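Local coordinates for type III chaperone protein ShcA (Pseudomonas syringae pv. tomato, PDB 4G6T) that probably acts as a class IA type III secretion chaperone of the CesT family, binding a partner effector protein and keeping it ready for export, at residues 4-9 and 47-52; 14-19 and 110-115; 41-46 and 117-122; 53-58 and 98-103. All blocks are in the same frame, centred on the assembly; numbering follows the deposited sequence.

Interaction 1: 4-9 and 47-52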
# COMPACT_ATOMS: atom_id res chain seq x y z
N MET A 4 6.81 17.61 12.30
CA MET A 4 7.10 17.70 10.86
C MET A 4 7.94 16.57 10.28
O MET A 4 7.92 16.31 9.09
CB MET A 4 7.73 19.06 10.54
CG MET A 4 6.83 20.19 11.03
SD MET A 4 5.18 20.30 10.32
CE MET A 4 5.46 21.05 8.69
N SER A 5 8.69 15.85 11.13
CA SER A 5 9.44 14.71 10.65
C SER A 5 8.56 13.62 10.09
O SER A 5 9.04 12.85 9.26
CB SER A 5 10.35 14.13 11.76
OG SER A 5 9.63 13.57 12.84
N ASN A 6 7.31 13.62 10.52
CA ASN A 6 6.33 12.65 10.01
C ASN A 6 5.99 12.90 8.53
O ASN A 6 5.35 12.03 7.89
CB ASN A 6 5.11 12.54 10.85
CG ASN A 6 5.36 11.78 12.14
OD1 ASN A 6 6.25 10.91 12.15
ND2 ASN A 6 4.61 12.08 13.18
N LEU A 7 6.42 14.03 7.95
CA LEU A 7 6.24 14.22 6.50
C LEU A 7 7.25 13.47 5.65
O LEU A 7 7.24 13.55 4.46
CB LEU A 7 6.21 15.70 6.11
CG LEU A 7 4.94 16.43 6.44
CD1 LEU A 7 5.25 17.92 6.55
CD2 LEU A 7 3.87 16.05 5.41
N PHE A 8 8.21 12.76 6.27
CA PHE A 8 9.19 11.95 5.57
C PHE A 8 8.55 10.98 4.54
O PHE A 8 9.06 10.81 3.47
CB PHE A 8 9.95 11.13 6.61
CG PHE A 8 11.11 10.36 6.07
CD1 PHE A 8 12.35 10.97 5.96
CD2 PHE A 8 10.96 9.06 5.63
CE1 PHE A 8 13.47 10.27 5.48
CE2 PHE A 8 12.06 8.35 5.12
CZ PHE A 8 13.31 8.96 5.04
N TYR A 9 7.44 10.37 4.96
CA TYR A 9 6.72 9.39 4.13
C TYR A 9 6.17 10.04 2.85
O TYR A 9 6.37 9.51 1.76
CB TYR A 9 5.59 8.73 4.92
CG TYR A 9 6.11 8.08 6.22
CD1 TYR A 9 6.83 6.88 6.19
CD2 TYR A 9 5.99 8.74 7.43
CE1 TYR A 9 7.36 6.37 7.37
CE2 TYR A 9 6.52 8.24 8.59
CZ TYR A 9 7.22 7.06 8.54
OH TYR A 9 7.72 6.58 9.77
N CYS A 47 0.99 4.69 6.49
CA CYS A 47 2.04 5.24 7.32
C CYS A 47 1.76 4.94 8.78
O CYS A 47 0.74 5.36 9.32
CB CYS A 47 2.05 6.78 7.18
SG CYS A 47 2.51 7.32 5.55
N ASP A 48 2.66 4.22 9.44
CA ASP A 48 2.49 3.98 10.85
C ASP A 48 3.46 4.88 11.59
O ASP A 48 4.62 4.53 11.84
CB ASP A 48 2.72 2.51 11.16
CG ASP A 48 2.45 2.18 12.62
OD1 ASP A 48 2.25 3.09 13.43
OD2 ASP A 48 2.46 0.95 12.93
N TYR A 49 3.01 6.08 11.89
CA TYR A 49 3.92 7.12 12.37
C TYR A 49 4.48 6.76 13.74
O TYR A 49 5.66 6.93 13.93
CB TYR A 49 3.21 8.48 12.49
CG TYR A 49 2.44 8.96 11.24
CD1 TYR A 49 3.11 9.43 10.10
CD2 TYR A 49 1.08 8.86 11.21
CE1 TYR A 49 2.39 9.81 8.97
CE2 TYR A 49 0.40 9.22 10.07
CZ TYR A 49 1.05 9.74 9.00
OH TYR A 49 0.33 10.12 7.86
N ALA A 50 3.61 6.23 14.60
CA ALA A 50 3.98 5.91 15.97
C ALA A 50 5.06 4.87 16.02
O ALA A 50 5.98 4.95 16.88
CB ALA A 50 2.76 5.47 16.74
N ARG A 51 5.03 3.90 15.11
CA ARG A 51 6.02 2.84 15.07
C ARG A 51 7.09 3.03 14.03
O ARG A 51 7.91 2.15 13.81
CB ARG A 51 5.32 1.47 14.94
CG ARG A 51 4.16 1.24 15.92
CD ARG A 51 3.58 -0.17 15.85
NE ARG A 51 2.40 -0.39 16.73
CZ ARG A 51 1.15 -0.01 16.46
NH1 ARG A 51 0.83 0.61 15.33
NH2 ARG A 51 0.18 -0.26 17.35
N GLU A 52 7.11 4.20 13.38
CA GLU A 52 8.17 4.56 12.47
C GLU A 52 8.38 3.50 11.41
O GLU A 52 9.42 3.05 11.13
CB GLU A 52 9.47 4.90 13.23
CG GLU A 52 9.26 6.08 14.16
CD GLU A 52 10.55 6.50 14.88
OE1 GLU A 52 11.55 6.86 14.21
OE2 GLU A 52 10.54 6.49 16.14
O HOH W 1 7.14 8.10 11.99

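Interaction 2: 14-19 and 110-115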
# COMPACT_ATOMS: atom_id res chain seq x y z
N ASP A 14 6.40 11.33 -2.87
CA ASP A 14 6.65 12.27 -4.00
C ASP A 14 7.81 11.90 -4.88
O ASP A 14 7.72 12.01 -6.11
CB ASP A 14 6.90 13.66 -3.43
CG ASP A 14 5.67 14.28 -2.79
OD1 ASP A 14 4.52 13.77 -2.91
OD2 ASP A 14 5.87 15.31 -2.02
N ASP A 15 8.90 11.48 -4.31
CA ASP A 15 10.08 11.04 -5.06
C ASP A 15 9.79 9.76 -5.86
O ASP A 15 10.29 9.60 -6.97
CB ASP A 15 11.29 10.81 -4.15
CG ASP A 15 11.94 12.14 -3.69
OD1 ASP A 15 11.49 13.18 -4.18
OD2 ASP A 15 12.92 12.11 -2.91
N PHE A 16 9.00 8.87 -5.26
CA PHE A 16 8.58 7.62 -5.94
C PHE A 16 7.73 7.95 -7.16
O PHE A 16 8.00 7.44 -8.25
CB PHE A 16 7.84 6.78 -4.90
CG PHE A 16 7.19 5.51 -5.42
CD1 PHE A 16 7.95 4.38 -5.59
CD2 PHE A 16 5.83 5.45 -5.58
CE1 PHE A 16 7.36 3.19 -5.99
CE2 PHE A 16 5.22 4.26 -6.00
CZ PHE A 16 6.00 3.15 -6.20
N SER A 17 6.78 8.87 -6.99
CA SER A 17 5.87 9.30 -8.06
C SER A 17 6.73 9.92 -9.17
O SER A 17 6.53 9.66 -10.34
CB SER A 17 4.84 10.27 -7.54
OG SER A 17 4.00 9.76 -6.51
N ARG A 18 7.71 10.71 -8.80
CA ARG A 18 8.57 11.36 -9.82
C ARG A 18 9.35 10.33 -10.61
O ARG A 18 9.56 10.46 -11.83
CB ARG A 18 9.56 12.32 -9.16
CG ARG A 18 8.95 13.65 -8.74
CD ARG A 18 9.98 14.49 -8.00
NE ARG A 18 9.38 15.70 -7.46
CZ ARG A 18 10.04 16.74 -6.94
NH1 ARG A 18 11.37 16.79 -6.85
NH2 ARG A 18 9.34 17.76 -6.51
N SER A 19 9.79 9.29 -9.92
CA SER A 19 10.51 8.19 -10.56
C SER A 19 9.58 7.44 -11.54
O SER A 19 10.01 7.04 -12.61
CB SER A 19 11.02 7.20 -9.52
OG SER A 19 12.03 6.38 -10.08
N THR A 110 14.29 0.83 -2.52
CA THR A 110 13.77 -0.18 -1.54
C THR A 110 12.28 -0.29 -1.64
O THR A 110 11.72 -1.40 -1.65
CB THR A 110 14.22 0.10 -0.10
OG1 THR A 110 15.65 -0.07 -0.07
CG2 THR A 110 13.60 -0.86 0.87
N LEU A 111 11.57 0.83 -1.70
CA LEU A 111 10.16 0.78 -1.86
C LEU A 111 9.77 0.04 -3.15
O LEU A 111 8.80 -0.75 -3.17
CB LEU A 111 9.54 2.20 -1.79
CG LEU A 111 8.04 2.34 -2.00
CD1 LEU A 111 7.19 1.55 -1.02
CD2 LEU A 111 7.61 3.80 -1.90
N LYS A 112 10.43 0.37 -4.25
CA LYS A 112 10.17 -0.31 -5.55
C LYS A 112 10.37 -1.81 -5.42
O LYS A 112 9.47 -2.59 -5.80
CB LYS A 112 11.07 0.24 -6.66
CG LYS A 112 10.71 1.65 -7.08
CD LYS A 112 11.62 2.08 -8.22
CE LYS A 112 11.15 3.43 -8.71
NZ LYS A 112 11.90 3.70 -9.94
N ARG A 113 11.50 -2.21 -4.86
CA ARG A 113 11.85 -3.63 -4.71
C ARG A 113 10.83 -4.35 -3.83
O ARG A 113 10.34 -5.49 -4.16
CB ARG A 113 13.23 -3.78 -4.11
CG ARG A 113 13.73 -5.21 -4.01
CD ARG A 113 15.17 -5.31 -3.54
NE ARG A 113 15.40 -4.67 -2.24
CZ ARG A 113 15.98 -3.47 -2.07
NH1 ARG A 113 16.41 -2.71 -3.09
NH2 ARG A 113 16.13 -3.03 -0.84
N GLU A 114 10.45 -3.77 -2.73
CA GLU A 114 9.53 -4.38 -1.84
C GLU A 114 8.11 -4.44 -2.40
O GLU A 114 7.39 -5.41 -2.17
CB GLU A 114 9.51 -3.74 -0.45
CG GLU A 114 10.87 -3.89 0.24
CD GLU A 114 11.12 -5.27 0.80
OE1 GLU A 114 10.25 -6.19 0.76
OE2 GLU A 114 12.27 -5.44 1.27
N MET A 115 7.70 -3.43 -3.17
CA MET A 115 6.38 -3.48 -3.80
C MET A 115 6.37 -4.60 -4.82
O MET A 115 5.40 -5.34 -4.85
CB MET A 115 6.12 -2.14 -4.44
CG MET A 115 5.58 -1.18 -3.46
SD MET A 115 5.18 0.43 -4.19
CE MET A 115 4.16 -0.30 -5.54

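Interaction 3: 41-46 and 117-122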
# COMPACT_ATOMS: atom_id res chain seq x y z
N PHE A 41 -4.34 -5.87 -9.19
CA PHE A 41 -4.02 -6.03 -7.78
C PHE A 41 -4.40 -4.78 -7.00
O PHE A 41 -4.13 -3.64 -7.44
CB PHE A 41 -2.55 -6.28 -7.60
CG PHE A 41 -2.09 -7.58 -8.11
CD1 PHE A 41 -2.57 -8.75 -7.51
CD2 PHE A 41 -1.14 -7.65 -9.09
CE1 PHE A 41 -2.13 -9.96 -7.95
CE2 PHE A 41 -0.68 -8.89 -9.51
CZ PHE A 41 -1.20 -10.04 -8.94
N ALA A 42 -4.92 -4.98 -5.81
CA ALA A 42 -5.21 -3.94 -4.89
C ALA A 42 -4.13 -3.81 -3.81
O ALA A 42 -3.88 -4.81 -3.15
CB ALA A 42 -6.57 -4.12 -4.25
N LEU A 43 -3.53 -2.63 -3.65
CA LEU A 43 -2.34 -2.43 -2.78
C LEU A 43 -2.57 -1.13 -2.05
O LEU A 43 -3.16 -0.15 -2.57
CB LEU A 43 -1.04 -2.45 -3.57
CG LEU A 43 0.34 -2.66 -2.91
CD1 LEU A 43 1.30 -3.40 -3.82
CD2 LEU A 43 0.95 -1.33 -2.49
N THR A 44 -2.15 -1.05 -0.80
CA THR A 44 -2.22 0.17 -0.04
C THR A 44 -0.90 0.42 0.64
O THR A 44 -0.27 -0.52 1.14
CB THR A 44 -3.34 0.27 0.98
OG1 THR A 44 -4.59 -0.06 0.33
CG2 THR A 44 -3.41 1.73 1.39
N LEU A 45 -0.43 1.65 0.61
CA LEU A 45 0.69 2.06 1.46
C LEU A 45 0.13 2.80 2.65
O LEU A 45 -0.70 3.73 2.50
CB LEU A 45 1.61 2.98 0.72
CG LEU A 45 2.35 2.52 -0.50
CD1 LEU A 45 3.21 3.62 -1.11
CD2 LEU A 45 3.18 1.28 -0.23
N SER A 46 0.56 2.44 3.87
CA SER A 46 -0.02 2.96 5.09
C SER A 46 1.10 3.44 6.01
O SER A 46 2.03 2.67 6.29
CB SER A 46 -0.86 1.92 5.80
OG SER A 46 -1.60 2.39 6.91
N GLY A 117 8.14 -7.25 -4.84
CA GLY A 117 8.13 -8.51 -4.06
C GLY A 117 6.76 -8.87 -3.58
O GLY A 117 6.34 -10.07 -3.58
N LEU A 118 6.04 -7.91 -3.06
CA LEU A 118 4.74 -8.14 -2.57
C LEU A 118 3.83 -8.58 -3.69
O LEU A 118 2.98 -9.43 -3.48
CB LEU A 118 4.18 -6.87 -1.87
CG LEU A 118 2.82 -6.93 -1.28
CD1 LEU A 118 2.82 -7.98 -0.20
CD2 LEU A 118 2.31 -5.60 -0.81
N LEU A 119 3.92 -7.88 -4.83
CA LEU A 119 3.07 -8.21 -5.96
C LEU A 119 3.30 -9.60 -6.43
O LEU A 119 2.30 -10.27 -6.79
CB LEU A 119 3.29 -7.18 -7.10
CG LEU A 119 2.68 -5.81 -6.76
CD1 LEU A 119 3.35 -4.70 -7.61
CD2 LEU A 119 1.18 -5.71 -6.81
N GLU A 120 4.55 -10.01 -6.54
CA GLU A 120 4.83 -11.37 -7.04
C GLU A 120 4.34 -12.42 -6.02
O GLU A 120 3.85 -13.51 -6.43
CB GLU A 120 6.22 -11.53 -7.47
CG GLU A 120 6.61 -10.63 -8.71
CD GLU A 120 5.54 -10.61 -9.83
OE1 GLU A 120 5.25 -11.68 -10.39
OE2 GLU A 120 4.91 -9.57 -10.11
N TRP A 121 4.44 -12.14 -4.73
CA TRP A 121 3.86 -12.98 -3.68
C TRP A 121 2.37 -13.12 -3.83
O TRP A 121 1.82 -14.24 -3.82
CB TRP A 121 4.25 -12.36 -2.31
CG TRP A 121 3.66 -12.90 -1.03
CD1 TRP A 121 2.73 -12.31 -0.21
CD2 TRP A 121 4.07 -14.10 -0.34
NE1 TRP A 121 2.58 -13.05 0.95
CE2 TRP A 121 3.38 -14.10 0.90
CE3 TRP A 121 4.99 -15.09 -0.62
CZ2 TRP A 121 3.56 -15.16 1.82
CZ3 TRP A 121 5.15 -16.12 0.30
CH2 TRP A 121 4.41 -16.15 1.46
N MET A 122 1.66 -12.00 -4.04
CA MET A 122 0.23 -11.98 -4.33
C MET A 122 -0.07 -12.82 -5.57
O MET A 122 -1.02 -13.59 -5.56
CB MET A 122 -0.21 -10.53 -4.49
CG MET A 122 -0.19 -9.79 -3.15
SD MET A 122 -0.24 -8.01 -3.31
CE MET A 122 -1.94 -7.81 -3.96

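Interaction 4: 53-58 and 98-103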
# COMPACT_ATOMS: atom_id res chain seq x y z
N ARG A 53 7.29 3.22 10.68
CA ARG A 53 7.39 2.25 9.61
C ARG A 53 6.33 2.54 8.53
O ARG A 53 5.28 3.10 8.85
CB ARG A 53 7.19 0.77 10.16
CG ARG A 53 5.91 0.57 10.94
CD ARG A 53 5.70 -0.84 11.55
NE ARG A 53 4.34 -0.94 11.99
CZ ARG A 53 3.60 -2.06 11.99
NH1 ARG A 53 4.13 -3.20 11.57
NH2 ARG A 53 2.36 -1.96 12.31
N LEU A 54 6.63 2.09 7.34
CA LEU A 54 5.67 2.15 6.23
C LEU A 54 5.20 0.74 5.97
O LEU A 54 6.02 -0.18 5.83
CB LEU A 54 6.37 2.71 5.03
CG LEU A 54 5.46 2.92 3.77
CD1 LEU A 54 4.39 4.00 4.00
CD2 LEU A 54 6.30 3.19 2.50
N LEU A 55 3.90 0.57 5.85
CA LEU A 55 3.32 -0.75 5.53
C LEU A 55 2.89 -0.80 4.10
O LEU A 55 2.25 0.16 3.63
CB LEU A 55 2.18 -1.06 6.43
CG LEU A 55 2.52 -1.07 7.93
CD1 LEU A 55 1.30 -0.95 8.80
CD2 LEU A 55 3.38 -2.28 8.19
N LEU A 56 3.23 -1.89 3.46
CA LEU A 56 2.70 -2.25 2.13
C LEU A 56 1.70 -3.35 2.37
O LEU A 56 2.04 -4.41 2.96
CB LEU A 56 3.80 -2.73 1.24
CG LEU A 56 4.88 -1.79 0.73
CD1 LEU A 56 5.40 -0.83 1.81
CD2 LEU A 56 6.02 -2.48 0.05
N ILE A 57 0.46 -3.19 1.93
CA ILE A 57 -0.61 -4.11 2.23
C ILE A 57 -1.32 -4.46 0.94
O ILE A 57 -1.61 -3.57 0.13
CB ILE A 57 -1.64 -3.54 3.17
CG1 ILE A 57 -0.99 -2.88 4.43
CG2 ILE A 57 -2.63 -4.63 3.66
CD1 ILE A 57 -1.89 -2.07 5.33
N GLY A 58 -1.52 -5.74 0.72
CA GLY A 58 -2.16 -6.20 -0.49
C GLY A 58 -3.30 -7.14 -0.25
O GLY A 58 -3.31 -7.92 0.69
N TYR A 98 1.37 -8.58 3.37
CA TYR A 98 1.93 -7.36 3.96
C TYR A 98 3.45 -7.40 3.96
O TYR A 98 4.11 -8.50 3.99
CB TYR A 98 1.38 -7.09 5.36
CG TYR A 98 1.84 -8.16 6.33
CD1 TYR A 98 3.00 -7.95 7.08
CD2 TYR A 98 1.10 -9.27 6.56
CE1 TYR A 98 3.40 -8.87 8.03
CE2 TYR A 98 1.54 -10.24 7.48
CZ TYR A 98 2.70 -10.01 8.19
OH TYR A 98 3.19 -10.97 9.06
N GLN A 99 4.05 -6.22 3.91
CA GLN A 99 5.50 -6.06 4.16
C GLN A 99 5.64 -4.78 4.93
O GLN A 99 4.91 -3.82 4.69
CB GLN A 99 6.28 -6.02 2.89
CG GLN A 99 7.79 -5.75 2.99
CD GLN A 99 8.54 -6.78 3.82
OE1 GLN A 99 8.25 -6.96 5.00
NE2 GLN A 99 9.35 -7.52 3.16
N SER A 100 6.54 -4.73 5.89
CA SER A 100 6.82 -3.51 6.63
C SER A 100 8.21 -3.08 6.34
O SER A 100 9.14 -3.88 6.24
CB SER A 100 6.66 -3.70 8.14
OG SER A 100 7.06 -2.54 8.83
N ILE A 101 8.41 -1.77 6.17
CA ILE A 101 9.75 -1.20 5.94
C ILE A 101 9.98 -0.14 7.05
O ILE A 101 9.24 0.86 7.16
CB ILE A 101 9.93 -0.54 4.56
CG1 ILE A 101 9.46 -1.42 3.39
CG2 ILE A 101 11.39 -0.10 4.43
CD1 ILE A 101 9.39 -0.69 2.05
N PRO A 102 10.97 -0.35 7.92
CA PRO A 102 11.23 0.69 8.93
C PRO A 102 11.68 1.98 8.25
O PRO A 102 12.34 1.94 7.21
CB PRO A 102 12.36 0.12 9.76
CG PRO A 102 12.49 -1.29 9.38
CD PRO A 102 11.90 -1.51 8.01
N ARG A 103 11.31 3.09 8.90
CA ARG A 103 11.62 4.43 8.34
C ARG A 103 13.10 4.54 7.99
O ARG A 103 13.44 5.07 6.91
CB ARG A 103 11.18 5.53 9.31
CG ARG A 103 11.45 6.99 8.83
CD ARG A 103 11.92 7.93 10.00
NE ARG A 103 10.82 8.47 10.79
CZ ARG A 103 10.39 9.74 10.79
NH1 ARG A 103 10.98 10.70 10.04
NH2 ARG A 103 9.37 10.09 11.57

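Interaction 1: 4-9 and 47-52
Y9 and N6 are the two residues of 4-9 that meet 47-52, and the dry, well-packed part of the contact lies at the base of the Y9 ring. Y9 CG is anti to the carbonyl carbon (chi1 -56°). There the sulfur of C47 lies against Y9, SG to CB 3.4 Å, and sits obliquely to the ring, 4.6 Å from its centroid, a sulfur-aromatic contact for which a small, polarisable thiol is well suited. C47 also lays its CB over one face of the Y49 ring. The two tyrosines meet obliquely, planes 70° apart, with Y9 CE2 3.9 Å from Y49 CD1, while N6 fills the adjoining place with CB 3.8 Å from Y49 CD1. Residues 47-52 end one strand and form the turn of a beta hairpin: strand 41-48 ends at D48, a type I turn runs from Y49 to E52, and strand 53-59 follows, so the start of helix 8-19 and the 3-10 turn before it lie against the hairpin end. Toward the tip of Y9 the contact becomes polar and watery, though Y9 OH still comes 3.4 Å from E52 CA, where the E52 side chain is exposed. A water accepts from Y9 OH (2.8 Å) and donates to N6 OD1 and to the backbone O of Y49, joining three polar atoms. Beyond it, R51 NH1 forms a salt bridge with D48 OD2, an oxygen that R53 shares.

Interaction 2: 14-19 and 110-115
F16 holds CG anti to its backbone N (chi1 174°), which starts its ring outward from helix 8-19 toward L111, K112 and M115 of helix 108-127. S19, one turn later, likewise has its OG anti to the backbone N (chi1 -163°), and the extended chain of K112 beyond CG brings NZ to that hydroxyl. The ring of F16 is met in three ways. L111 lays CD2 over one face, 4.1 Å from the ring centroid, in a CH-pi contact whose side chains cross at about a right angle. K112 brings CG to the ring edge, 3.8 Å from CE1, using the apolar part of its chain. M115 approaches tip to tip, SD 3.5 Å from CZ, in an oblique Met-aromatic contact; the bend at its last torsion carries the methyl CE to within 4.0 Å of the same CZ. A large flat ring suits this place because it is long enough to reach from one helix to the other, whose axes stay 11.3 Å apart at a signed crossing angle of -74°. L111 and M115 also touch strand 53-59, so F16 joins helix 8-19 to the layer formed by helix 108-127 and the sheet. At the partly exposed border, K112 NZ donates to S19 OG at 2.7 Å. Lysine thus serves both media, its methylenes lining an aromatic edge and its ammonium reaching a polar rim. Since S19 stands at the C-terminal end of helix 8-19, the negative end of that helix's dipole would be expected to favour the positive charge nearby.

Interaction 3: 41-46 and 117-122
F41 and L43, on one side of strand 41-48, face L118, L119 and M122 in the helix-on-sheet layer that helix 108-127 forms with the antiparallel sheet. All five side chains are buried and apolar. L119 brings a single methyl, CD2, to both strand residues, 3.8 Å from F41 CD2 and equally far from L43 CD1, and its side chain crosses that of L43 at about a right angle. L118 instead meets L43 tip to tip, CD2 to CD1 3.9 Å. Leucine suits this layer because its branched end is compact enough for a single methyl to touch two neighbours at once. The separation of the two axes, 10.1 Å, is that of an alpha/beta sandwich layer, and the helix runs at 141° to the strand direction. F41 and M122 slide past each other in opposite directions. The bend at the last torsion of M122 (chi3 68°) turns CE back to the strand, where it lies 3.7 Å from F41 CD1 and also touches the backbone O of A42. The sulfur stands obliquely to the ring, 5.5 Å from its centroid, as a Met-aromatic contact. A42 and T44 point away from the helix; both pack on aromatic side chains of the other protein chain, which also reaches L119.

Interaction 4: 53-58 and 98-103
L54 pairs with I101 and L56 with Q99 as the antiparallel hydrogen-bonded pairs of two strands, each closed by two backbone bonds. L54 N donates to I101 O and I101 N returns a bond to L54 O, both 2.9 Å; the Q99 and L56 pair is held likewise. L55 with S100 falls between them, and R53 with P102 and I57 with Y98 lie beyond at the two ends; at these non-hydrogen-bonded pairs CA-H groups meet carbonyl oxygens, the closest being Y98 CA to L56 O at 3.1 Å. A proline fits in its pair because no backbone N-H is asked of it there. Apolar contacts divide by face. On the side of L54, L56 and I101, L56 CD1 lies 4.0 Å from I101 CD1, under helix 108-127. On the other, L55 CD2 touches S100 CB at 3.6 Å and also covers one face of the R53 guanidinium. R53 holds CG between the backbone N and the carbonyl carbon (chi1 54°), and its aliphatic part packs on S100, CD 3.5 Å from OG. Among polar groups, R53 NE forms a salt bridge with D48. Q99 turns its amide back, and OE1 accepts from S100 N (2.9 Å) on a lone pair, while NE2 is bonded to E114 and A82 O. This cross-strand pairing is of the kind expected in the alpha/beta fold of class I type III secretion chaperones.

Overall arrangement
The sheet and its two helices tie the contacts together. Interactions 3 and 4, with centres about 10 Å apart, share the junction of strands 41-48 and 53-59, where T44 N lies 2.7 Å from I57 O. Interaction 2 joins them from the helix side: E114 OE1 is 2.9 Å from Q99 NE2, and L111 CD1 touches L45 CD2 at 4.1 Å. Interaction 1, at the far end of strand 41-48, has its centre about 21 Å from that of interaction 3 and reaches interaction 4 by the salt bridge D48 OD2 to R53 NE (2.8 Å). Helix 8-19 spans interactions 1 and 2. All four lie within reach of the other protein chain, consistent with a chaperone bound to its partner.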